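Local coordinates for protein beta-galactosidase (Streptococcus pneumoniae, PDB 4CU9) that probably binds carbohydrate through this calcium-containing module of a pneumococcal beta-galactosidase, an enzyme that hydrolyses terminal beta-galactosides, at residues L84-D89 with W163-K168. Numbering follows the deposited sequence.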
ATOM      1  N   LEU A  84      -3.758  -0.866  -9.261  1.00 11.86           N
ATOM      2  CA  LEU A  84      -4.209  -0.002  -8.195  1.00 13.01           C
ATOM      3  C   LEU A  84      -5.694   0.245  -8.336  1.00 12.40           C
ATOM      4  O   LEU A  84      -6.137   0.648  -9.428  1.00 13.74           O
ATOM      5  CB  LEU A  84      -3.474   1.335  -8.326  1.00 14.18           C
ATOM      6  CG  LEU A  84      -1.976   1.347  -8.074  1.00 15.57           C
ATOM      7  CD1 LEU A  84      -1.345   2.669  -8.456  1.00 16.92           C
ATOM      8  CD2 LEU A  84      -1.782   1.155  -6.601  1.00 16.41           C
ATOM      9  N   HIS A  85      -6.474   0.011  -7.282  1.00 11.51           N
ATOM     10  CA  HIS A  85      -7.911   0.339  -7.294  1.00 12.74           C
ATOM     11  C   HIS A  85      -8.205   1.267  -6.118  1.00 12.02           C
ATOM     12  O   HIS A  85      -8.190   0.821  -4.956  1.00 11.85           O
ATOM     13  CB  HIS A  85      -8.734  -0.933  -7.136  1.00 13.88           C
ATOM     14  CG  HIS A  85     -10.178  -0.799  -7.508  1.00 16.40           C
ATOM     15  ND1 HIS A  85     -10.796   0.406  -7.746  1.00 18.49           N
ATOM     16  CD2 HIS A  85     -11.128  -1.749  -7.702  1.00 17.88           C
ATOM     17  CE1 HIS A  85     -12.065   0.198  -8.077  1.00 18.50           C
ATOM     18  NE2 HIS A  85     -12.287  -1.103  -8.068  1.00 20.57           N
ATOM     19  N   PHE A  86      -8.459   2.531  -6.400  1.00 11.33           N
ATOM     20  CA  PHE A  86      -8.734   3.517  -5.376  1.00 11.49           C
ATOM     21  C   PHE A  86     -10.215   3.672  -5.135  1.00 13.08           C
ATOM     22  O   PHE A  86     -11.042   3.384  -6.019  1.00 12.35           O
ATOM     23  CB  PHE A  86      -8.118   4.867  -5.755  1.00 11.06           C
ATOM     24  CG  PHE A  86      -6.621   4.841  -5.788  1.00 10.58           C
ATOM     25  CD1 PHE A  86      -5.904   4.826  -4.608  1.00 10.91           C
ATOM     26  CD2 PHE A  86      -5.926   4.868  -6.978  1.00 10.82           C
ATOM     27  CE1 PHE A  86      -4.533   4.791  -4.611  1.00 10.44           C
ATOM     28  CE2 PHE A  86      -4.568   4.865  -6.993  1.00 10.62           C
ATOM     29  CZ  PHE A  86      -3.869   4.847  -5.809  1.00 10.93           C
ATOM     30  N   PHE A  87     -10.537   4.196  -3.950  1.00 13.37           N
ATOM     31  CA  PHE A  87     -11.906   4.430  -3.544  1.00 14.38           C
ATOM     32  C   PHE A  87     -12.006   5.874  -3.116  1.00 13.86           C
ATOM     33  O   PHE A  87     -11.002   6.473  -2.755  1.00 12.86           O
ATOM     34  CB  PHE A  87     -12.251   3.547  -2.354  1.00 15.89           C
ATOM     35  CG  PHE A  87     -13.571   3.875  -1.686  1.00 18.54           C
ATOM     36  CD1 PHE A  87     -14.750   3.359  -2.178  1.00 19.96           C
ATOM     37  CD2 PHE A  87     -13.613   4.640  -0.528  1.00 19.54           C
ATOM     38  CE1 PHE A  87     -15.960   3.627  -1.556  1.00 22.72           C
ATOM     39  CE2 PHE A  87     -14.807   4.884   0.121  1.00 22.07           C
ATOM     40  CZ  PHE A  87     -15.987   4.384  -0.400  1.00 22.37           C
ATOM     41  N   ALA A  88     -13.212   6.429  -3.189  1.00 13.21           N
ATOM     42  CA  ALA A  88     -13.450   7.769  -2.640  1.00 12.77           C
ATOM     43  C   ALA A  88     -14.808   7.857  -1.998  1.00 14.31           C
ATOM     44  O   ALA A  88     -15.746   7.205  -2.427  1.00 14.86           O
ATOM     45  CB  ALA A  88     -13.329   8.807  -3.741  1.00 12.55           C
ATOM     46  N   ASP A  89     -14.890   8.723  -0.996  1.00 14.90           N
ATOM     47  CA  ASP A  89     -16.135   9.082  -0.330  1.00 16.13           C
ATOM     48  C   ASP A  89     -15.895  10.447   0.315  1.00 16.53           C
ATOM     49  O   ASP A  89     -14.975  11.171  -0.110  1.00 15.83           O
ATOM     50  CB  ASP A  89     -16.574   7.990   0.661  1.00 15.78           C
ATOM     51  CG  ASP A  89     -15.652   7.843   1.850  1.00 16.04           C
ATOM     52  OD1 ASP A  89     -14.616   8.549   1.933  1.00 14.15           O
ATOM     53  OD2 ASP A  89     -15.996   7.014   2.734  1.00 17.19           O
ATOM     54  N   TRP A 163       3.614   1.702  -2.325  1.00  8.47           N
ATOM     55  CA  TRP A 163       3.307   2.994  -2.899  1.00  8.65           C
ATOM     56  C   TRP A 163       3.343   3.992  -1.756  1.00  8.77           C
ATOM     57  O   TRP A 163       2.622   3.827  -0.713  1.00  8.46           O
ATOM     58  CB  TRP A 163       1.928   3.000  -3.566  1.00  8.73           C
ATOM     59  CG  TRP A 163       1.850   2.187  -4.794  1.00  9.23           C
ATOM     60  CD1 TRP A 163       1.485   0.908  -4.888  1.00  9.90           C
ATOM     61  CD2 TRP A 163       2.234   2.597  -6.104  1.00 10.07           C
ATOM     62  NE1 TRP A 163       1.568   0.480  -6.183  1.00 10.43           N
ATOM     63  CE2 TRP A 163       2.040   1.504  -6.956  1.00 10.34           C
ATOM     64  CE3 TRP A 163       2.718   3.781  -6.638  1.00 10.95           C
ATOM     65  CZ2 TRP A 163       2.267   1.576  -8.330  1.00 10.59           C
ATOM     66  CZ3 TRP A 163       2.955   3.844  -8.032  1.00 10.75           C
ATOM     67  CH2 TRP A 163       2.711   2.741  -8.838  1.00 10.34           C
ATOM     68  N   ARG A 164       4.216   4.985  -1.902  1.00  9.27           N
ATOM     69  CA  ARG A 164       4.323   6.099  -0.952  1.00  9.53           C
ATOM     70  C   ARG A 164       3.473   7.229  -1.500  1.00  9.51           C
ATOM     71  O   ARG A 164       3.743   7.778  -2.568  1.00  9.25           O
ATOM     72  CB  ARG A 164       5.768   6.513  -0.726  1.00 10.78           C
ATOM     73  CG  ARG A 164       5.941   7.713   0.234  1.00 11.73           C
ATOM     74  CD  ARG A 164       7.381   7.816   0.690  1.00 13.92           C
ATOM     75  NE  ARG A 164       8.312   8.043  -0.408  1.00 15.36           N
ATOM     76  CZ  ARG A 164       8.469   9.194  -1.053  1.00 20.43           C
ATOM     77  NH1 ARG A 164       7.784  10.290  -0.720  1.00 23.28           N
ATOM     78  NH2 ARG A 164       9.345   9.272  -2.032  1.00 21.90           N
ATOM     79  N   MET A 165       2.385   7.522  -0.804  1.00  9.83           N
ATOM     80  CA  MET A 165       1.326   8.374  -1.346  1.00 10.84           C
ATOM     81  C   MET A 165       1.089   9.615  -0.470  1.00 11.69           C
ATOM     82  O   MET A 165       1.479   9.672   0.697  1.00 11.14           O
ATOM     83  CB  MET A 165       0.047   7.566  -1.441  1.00 10.98           C
ATOM     84  CG  MET A 165       0.130   6.345  -2.366  1.00 11.23           C
ATOM     85  SD  MET A 165      -1.327   5.229  -2.265  1.00 11.20           S
ATOM     86  CE  MET A 165      -1.081   4.411  -0.709  1.00 11.86           C
ATOM     87  N   GLU A 166       0.480  10.620  -1.076  1.00 12.64           N
ATOM     88  CA  GLU A 166       0.025  11.796  -0.356  1.00 13.10           C
ATOM     89  C   GLU A 166      -1.436  11.953  -0.586  1.00 13.11           C
ATOM     90  O   GLU A 166      -1.918  11.925  -1.741  1.00 12.22           O
ATOM     91  CB  GLU A 166       0.760  13.039  -0.815  1.00 15.04           C
ATOM     92  CG  GLU A 166       2.243  13.005  -0.435  1.00 16.37           C
ATOM     93  CD  GLU A 166       2.980  14.309  -0.748  1.00 19.12           C
ATOM     94  OE1 GLU A 166       2.336  15.331  -1.062  1.00 19.96           O
ATOM     95  OE2 GLU A 166       4.228  14.303  -0.666  1.00 23.38           O
ATOM     96  N   ARG A 167      -2.167  12.086   0.506  1.00 12.29           N
ATOM     97  CA  ARG A 167      -3.568  12.455   0.402  1.00 12.12           C
ATOM     98  C   ARG A 167      -3.765  13.804  -0.255  1.00 11.92           C
ATOM     99  O   ARG A 167      -2.884  14.688  -0.218  1.00 12.58           O
ATOM    100  CB  ARG A 167      -4.256  12.449   1.764  1.00 11.49           C
ATOM    101  CG  ARG A 167      -3.795  13.545   2.717  1.00 11.45           C
ATOM    102  CD  ARG A 167      -4.624  13.539   4.013  1.00 11.80           C
ATOM    103  NE  ARG A 167      -4.040  14.471   4.985  1.00 12.49           N
ATOM    104  CZ  ARG A 167      -4.141  15.787   4.901  1.00 13.66           C
ATOM    105  NH1 ARG A 167      -4.845  16.360   3.909  1.00 13.93           N
ATOM    106  NH2 ARG A 167      -3.537  16.557   5.809  1.00 13.75           N
ATOM    107  N   LYS A 168      -4.947  13.982  -0.839  1.00 12.14           N
ATOM    108  CA  LYS A 168      -5.334  15.308  -1.338  1.00 13.52           C
ATOM    109  C   LYS A 168      -5.584  16.289  -0.190  1.00 14.83           C
ATOM    110  O   LYS A 168      -6.063  15.908   0.889  1.00 14.76           O
ATOM    111  CB  LYS A 168      -6.578  15.232  -2.240  1.00 13.00           C
ATOM    112  CG  LYS A 168      -6.382  14.367  -3.452  1.00 12.69           C
ATOM    113  CD  LYS A 168      -7.630  14.295  -4.324  1.00 12.38           C
ATOM    114  CE  LYS A 168      -7.334  13.498  -5.595  1.00 11.80           C
ATOM    115  NZ  LYS A 168      -8.523  13.341  -6.458  1.00 11.49           N
TER
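A methyl group of Leu84 sits on the pyrrole part of the Trp163 indole, its CD2 only 3.4 Å from NE1 of Trp163, in a contact that has no hydrogen bond across it. CD2 of Leu84 lies 3.7 Å from the centroid of the five-membered ring and 23° off its normal, a CH-pi contact over the face. The second methyl reaches the benzo half on the same face, Leu84 CD1 standing 3.8 Å from Trp163 CZ2, so the leucine fork straddles the two fused rings. Trp163, its CG anti to its own carbonyl carbon (chi1 -69°), turns this face to Leu84, which comes from the opposite direction. Two residues along, the geometry changes: Met165 SD approaches the edge of the Phe86 ring, 4.0 Å from CE1 of Phe86; the line from SD to the ring centroid lies 85° off the normal, a Met-aromatic contact almost in the ring plane. Strands 73-86 and 160-166 thus face each other across the core of a galactose-binding-like beta-sandwich. Met176 borders Leu84 and Phe86, while Tyr137 meets Trp163 edge-to-face. Because the four side chains are buried and meet through methyls, ring atoms and a thioether sulfur, attraction between the layers here is probably mostly dispersion and the hydrophobic effect.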